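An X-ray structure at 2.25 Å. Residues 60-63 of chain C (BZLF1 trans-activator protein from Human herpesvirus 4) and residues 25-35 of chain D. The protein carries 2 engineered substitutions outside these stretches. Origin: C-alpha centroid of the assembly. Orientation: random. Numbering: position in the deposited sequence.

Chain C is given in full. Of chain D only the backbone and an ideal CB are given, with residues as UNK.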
ATOM      1  N   ARG C  60     -14.442   8.850  -3.525  1.00 51.93           N
ATOM      2  CA  ARG C  60     -13.330   8.025  -3.970  1.00 58.96           C
ATOM      3  C   ARG C  60     -12.009   8.750  -3.737  1.00 59.70           C
ATOM      4  O   ARG C  60     -11.962   9.977  -3.688  1.00 63.03           O
ATOM      5  CB  ARG C  60     -13.482   7.705  -5.456  1.00 60.89           C
ATOM      6  CG  ARG C  60     -14.622   6.761  -5.782  1.00 58.03           C
ATOM      7  CD  ARG C  60     -14.933   6.788  -7.269  1.00 65.06           C
ATOM      8  NE  ARG C  60     -15.790   5.679  -7.674  1.00 69.46           N
ATOM      9  CZ  ARG C  60     -15.379   4.419  -7.773  1.00 76.00           C
ATOM     10  NH1 ARG C  60     -14.119   4.109  -7.500  1.00 72.17           N
ATOM     11  NH2 ARG C  60     -16.228   3.469  -8.147  1.00 75.64           N
ATOM     12  N   THR C  61     -10.939   7.980  -3.586  1.00 61.00           N
ATOM     13  CA  THR C  61      -9.610   8.539  -3.373  1.00 65.10           C
ATOM     14  C   THR C  61      -8.768   8.210  -4.597  1.00 62.85           C
ATOM     15  O   THR C  61      -8.971   7.177  -5.235  1.00 60.99           O
ATOM     16  CB  THR C  61      -8.938   7.923  -2.118  1.00 66.21           C
ATOM     17  OG1 THR C  61      -9.569   8.435  -0.939  1.00 71.44           O
ATOM     18  CG2 THR C  61      -7.452   8.252  -2.073  1.00 68.43           C
ATOM     19  N   PRO C  62      -7.826   9.092  -4.958  1.00 65.57           N
ATOM     20  CA  PRO C  62      -6.999   8.796  -6.128  1.00 67.71           C
ATOM     21  C   PRO C  62      -6.101   7.594  -5.849  1.00 72.60           C
ATOM     22  O   PRO C  62      -6.154   7.006  -4.766  1.00 67.22           O
ATOM     23  CB  PRO C  62      -6.208  10.087  -6.324  1.00 70.37           C
ATOM     24  CG  PRO C  62      -6.081  10.616  -4.924  1.00 69.35           C
ATOM     25  CD  PRO C  62      -7.472  10.401  -4.381  1.00 68.36           C
ATOM     26  N   ASP C  63      -5.285   7.227  -6.829  1.00 79.79           N
ATOM     27  CA  ASP C  63      -4.379   6.099  -6.678  1.00 79.62           C
ATOM     28  C   ASP C  63      -3.026   6.422  -7.304  1.00 80.29           C
ATOM     29  O   ASP C  63      -2.919   7.477  -7.966  1.00 79.17           O
ATOM     30  CB  ASP C  63      -4.971   4.854  -7.343  1.00 85.28           C
ATOM     31  CG  ASP C  63      -6.299   4.436  -6.734  1.00 89.06           C
ATOM     32  OD1 ASP C  63      -7.272   5.216  -6.822  1.00 91.95           O
ATOM     33  OD2 ASP C  63      -6.371   3.324  -6.169  1.00 86.68           O
ATOM     34  OXT ASP C  63      -2.090   5.613  -7.129  1.00 83.59           O
TER
ATOM     35  N   UNK D  25       6.827   5.020   0.458  1.00 38.04           N
ATOM     36  CA  UNK D  25       5.954   5.814   1.309  1.00 32.20           C
ATOM     37  C   UNK D  25       4.630   6.018   0.575  1.00 25.50           C
ATOM     38  O   UNK D  25       3.564   5.899   1.162  1.00 28.82           O
ATOM     39  CB  UNK D  25       6.599   7.153   1.672  1.00 32.20           C
ATOM     40  N   UNK D  26       4.707   6.307  -0.718  1.00 26.83           N
ATOM     41  CA  UNK D  26       3.505   6.514  -1.535  1.00 27.20           C
ATOM     42  C   UNK D  26       2.544   5.317  -1.504  1.00 40.56           C
ATOM     43  O   UNK D  26       1.355   5.469  -1.197  1.00 38.59           O
ATOM     44  CB  UNK D  26       3.911   6.802  -2.982  1.00 27.20           C
ATOM     45  N   UNK D  27       3.049   4.125  -1.827  1.00 35.78           N
ATOM     46  CA  UNK D  27       2.203   2.934  -1.826  1.00 29.61           C
ATOM     47  C   UNK D  27       1.622   2.700  -0.446  1.00 30.56           C
ATOM     48  O   UNK D  27       0.454   2.335  -0.305  1.00 35.18           O
ATOM     49  CB  UNK D  27       2.993   1.706  -2.283  1.00 29.61           C
ATOM     50  N   UNK D  28       2.434   2.935   0.576  1.00 28.81           N
ATOM     51  CA  UNK D  28       1.998   2.735   1.949  1.00 30.58           C
ATOM     52  C   UNK D  28       0.801   3.633   2.252  1.00 36.86           C
ATOM     53  O   UNK D  28      -0.181   3.201   2.874  1.00 28.98           O
ATOM     54  CB  UNK D  28       3.142   3.014   2.925  1.00 30.58           C
ATOM     55  N   UNK D  29       0.887   4.883   1.804  1.00 34.13           N
ATOM     56  CA  UNK D  29      -0.184   5.847   2.018  1.00 41.40           C
ATOM     57  C   UNK D  29      -1.427   5.445   1.231  1.00 38.07           C
ATOM     58  O   UNK D  29      -2.538   5.476   1.758  1.00 40.87           O
ATOM     59  CB  UNK D  29       0.270   7.252   1.618  1.00 41.40           C
ATOM     60  N   UNK D  30      -1.248   5.047  -0.023  1.00 39.84           N
ATOM     61  CA  UNK D  30      -2.388   4.615  -0.829  1.00 29.44           C
ATOM     62  C   UNK D  30      -3.071   3.422  -0.155  1.00 33.75           C
ATOM     63  O   UNK D  30      -4.291   3.389  -0.015  1.00 36.12           O
ATOM     64  CB  UNK D  30      -1.944   4.252  -2.247  1.00 29.44           C
ATOM     65  N   UNK D  31      -2.271   2.450   0.274  1.00 30.23           N
ATOM     66  CA  UNK D  31      -2.794   1.250   0.917  1.00 34.03           C
ATOM     67  C   UNK D  31      -3.581   1.580   2.176  1.00 36.60           C
ATOM     68  O   UNK D  31      -4.642   1.004   2.423  1.00 42.21           O
ATOM     69  CB  UNK D  31      -1.650   0.292   1.256  1.00 34.03           C
ATOM     70  N   UNK D  32      -3.055   2.504   2.972  1.00 42.07           N
ATOM     71  CA  UNK D  32      -3.708   2.918   4.210  1.00 34.34           C
ATOM     72  C   UNK D  32      -4.982   3.690   3.898  1.00 40.68           C
ATOM     73  O   UNK D  32      -6.006   3.507   4.556  1.00 46.31           O
ATOM     74  CB  UNK D  32      -2.764   3.768   5.063  1.00 34.34           C
ATOM     75  N   UNK D  33      -4.913   4.562   2.898  1.00 33.16           N
ATOM     76  CA  UNK D  33      -6.071   5.353   2.503  1.00 43.22           C
ATOM     77  C   UNK D  33      -7.204   4.424   2.058  1.00 42.80           C
ATOM     78  O   UNK D  33      -8.337   4.553   2.520  1.00 43.08           O
ATOM     79  CB  UNK D  33      -5.702   6.331   1.385  1.00 43.22           C
ATOM     80  N   UNK D  34      -6.894   3.485   1.167  1.00 43.53           N
ATOM     81  CA  UNK D  34      -7.902   2.545   0.672  1.00 43.88           C
ATOM     82  C   UNK D  34      -8.504   1.682   1.776  1.00 49.39           C
ATOM     83  O   UNK D  34      -9.717   1.469   1.811  1.00 53.51           O
ATOM     84  CB  UNK D  34      -7.286   1.642  -0.399  1.00 43.88           C
ATOM     85  N   UNK D  35      -7.655   1.192   2.678  1.00 43.47           N
ATOM     86  CA  UNK D  35      -8.111   0.355   3.784  1.00 47.20           C
ATOM     87  C   UNK D  35      -9.153   1.042   4.653  1.00 44.66           C
ATOM     88  O   UNK D  35     -10.165   0.441   5.006  1.00 57.85           O
ATOM     89  CB  UNK D  35      -6.919  -0.059   4.649  1.00 47.20           C
TER

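Chain D 25-35 is one run of helix, with phi near -60° and psi near -45° throughout, so no position calls for glycine, and proline would cost a helix hydrogen bond at 29 to 35. C:Thr61 to C:Asp63 pass beside it as an extended tail ending in a free carboxylate.

Positions 25, 28 and 29 have CB out of reach of chain C, and many side chains would do. They are Gln, Arg and Glu, and none contacts the tail.

At position 26 CB points sideways, with no chain C atom close to the ideal CB. A long or ring-bearing side chain could still approach the terminal carboxylate, and a polar or basic one would suit. It is His. NE2 of D:His26 lies 3.9 Å from OXT of C:Asp63, too far for a hydrogen bond but near enough for contact.

Position 27 has CB pointing away, so chain C sets little demand. It is Tyr, and its nearest approach is CE2 of D:Tyr27 to OXT of C:Asp63, 6.1 Å, too far for contact.

Position 30 points toward chain C. Its ideal CB is 5.1 Å from OXT of C:Asp63, which leaves room for a small or medium side chain; Ala, Val, Thr or Ser would fit. It is Val, with chi1 t. CG2 of D:Val30 comes to 4.2 Å from the same OXT, a packing contact without polar pairing.

Positions 31 and 32 are out of reach, so chain C does not choose between residues. Both are Ala.

Position 33 points toward C:Thr61. Its ideal CB is 4.3 Å from that residue's CG2, so a small side chain suits a close approach. It is Ala, and the methyl-to-methyl contact, D:Ala33 CB to C:Thr61 CG2, is 4.3 Å.

Position 34 has CB sideways, and its ideal CB is 6.1 Å from C:Asp63 OD2. Beyond it chain C gathers acceptors: the carbonyls of C:Thr61 and C:Pro62 and the carboxylate of C:Asp63. C:Asp63 OD1 lies 3.0 Å from C:Thr61 O and 2.9 Å from C:Pro62 O. These are pairs of acceptors, so a long cationic side chain, Lys or Arg, is favoured. It is Lys. NZ of D:Lys34 forms a salt bridge to OD2 of C:Asp63 at 2.5 Å. The same NZ makes weak hydrogen bonds to OD1 of C:Asp63 at 2.8 Å and O of C:Thr61 at 3.5 Å.

Position 35 is out of reach of chain C, which leaves the choice open; a small polar side chain could bond back to the helix backbone. It is Ser. D:Ser35 OG donates to O of D:Ala31 at 3.0 Å.

Chain D 25-35: QHYREVAAAKS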
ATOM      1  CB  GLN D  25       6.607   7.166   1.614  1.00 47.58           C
ATOM      2  CG  GLN D  25       5.841   8.047   2.599  1.00 38.64           C
ATOM      3  CD  GLN D  25       6.558   9.363   2.865  1.00 51.74           C
ATOM      4  OE1 GLN D  25       6.898  10.091   1.933  1.00 62.78           O
ATOM      5  NE2 GLN D  25       6.791   9.673   4.136  1.00 37.13           N
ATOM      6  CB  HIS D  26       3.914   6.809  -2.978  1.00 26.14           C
ATOM      7  CG  HIS D  26       2.763   6.902  -3.930  1.00 50.96           C
ATOM      8  ND1 HIS D  26       1.825   7.910  -3.869  1.00 54.70           N
ATOM      9  CD2 HIS D  26       2.405   6.117  -4.974  1.00 50.01           C
ATOM     10  CE1 HIS D  26       0.938   7.743  -4.833  1.00 52.31           C
ATOM     11  NE2 HIS D  26       1.267   6.662  -5.519  1.00 56.26           N
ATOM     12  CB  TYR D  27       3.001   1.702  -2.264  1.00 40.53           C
ATOM     13  CG  TYR D  27       3.374   1.707  -3.726  1.00 37.99           C
ATOM     14  CD1 TYR D  27       4.631   1.278  -4.142  1.00 45.86           C
ATOM     15  CD2 TYR D  27       2.480   2.162  -4.695  1.00 37.18           C
ATOM     16  CE1 TYR D  27       4.998   1.311  -5.485  1.00 51.93           C
ATOM     17  CE2 TYR D  27       2.834   2.198  -6.043  1.00 49.59           C
ATOM     18  CZ  TYR D  27       4.099   1.772  -6.428  1.00 54.02           C
ATOM     19  OH  TYR D  27       4.477   1.821  -7.752  1.00 63.35           O
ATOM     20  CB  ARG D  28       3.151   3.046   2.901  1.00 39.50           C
ATOM     21  CG  ARG D  28       3.315   2.059   4.040  1.00 56.94           C
ATOM     22  CD  ARG D  28       4.577   2.359   4.845  1.00 59.87           C
ATOM     23  NE  ARG D  28       4.800   1.371   5.896  1.00 76.67           N
ATOM     24  CZ  ARG D  28       5.794   1.420   6.776  1.00 87.20           C
ATOM     25  NH1 ARG D  28       6.672   2.413   6.737  1.00 91.63           N
ATOM     26  NH2 ARG D  28       5.908   0.476   7.702  1.00 91.54           N
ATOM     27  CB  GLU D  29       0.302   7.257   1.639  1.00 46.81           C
ATOM     28  CG  GLU D  29       1.320   7.810   2.655  1.00 53.68           C
ATOM     29  CD  GLU D  29       2.068   9.063   2.193  1.00 59.89           C
ATOM     30  OE1 GLU D  29       2.768   9.671   3.032  1.00 55.11           O
ATOM     31  OE2 GLU D  29       1.974   9.437   1.006  1.00 57.90           O
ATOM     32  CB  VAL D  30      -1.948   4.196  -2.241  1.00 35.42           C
ATOM     33  CG1 VAL D  30      -3.112   3.585  -2.992  1.00 40.11           C
ATOM     34  CG2 VAL D  30      -1.402   5.402  -2.988  1.00 43.58           C
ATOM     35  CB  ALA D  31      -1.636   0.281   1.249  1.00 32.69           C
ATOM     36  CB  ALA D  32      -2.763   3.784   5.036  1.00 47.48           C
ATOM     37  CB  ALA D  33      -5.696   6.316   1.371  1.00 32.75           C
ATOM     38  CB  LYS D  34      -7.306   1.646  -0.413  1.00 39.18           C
ATOM     39  CG  LYS D  34      -6.826   2.415  -1.624  1.00 47.29           C
ATOM     40  CD  LYS D  34      -7.932   3.312  -2.160  1.00 50.09           C
ATOM     41  CE  LYS D  34      -7.452   4.135  -3.347  1.00 71.84           C
ATOM     42  NZ  LYS D  34      -8.268   3.849  -4.573  1.00 72.07           N
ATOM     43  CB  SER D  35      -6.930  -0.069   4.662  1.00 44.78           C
ATOM     44  OG  SER D  35      -6.116  -1.018   4.001  1.00 49.82           O
TER
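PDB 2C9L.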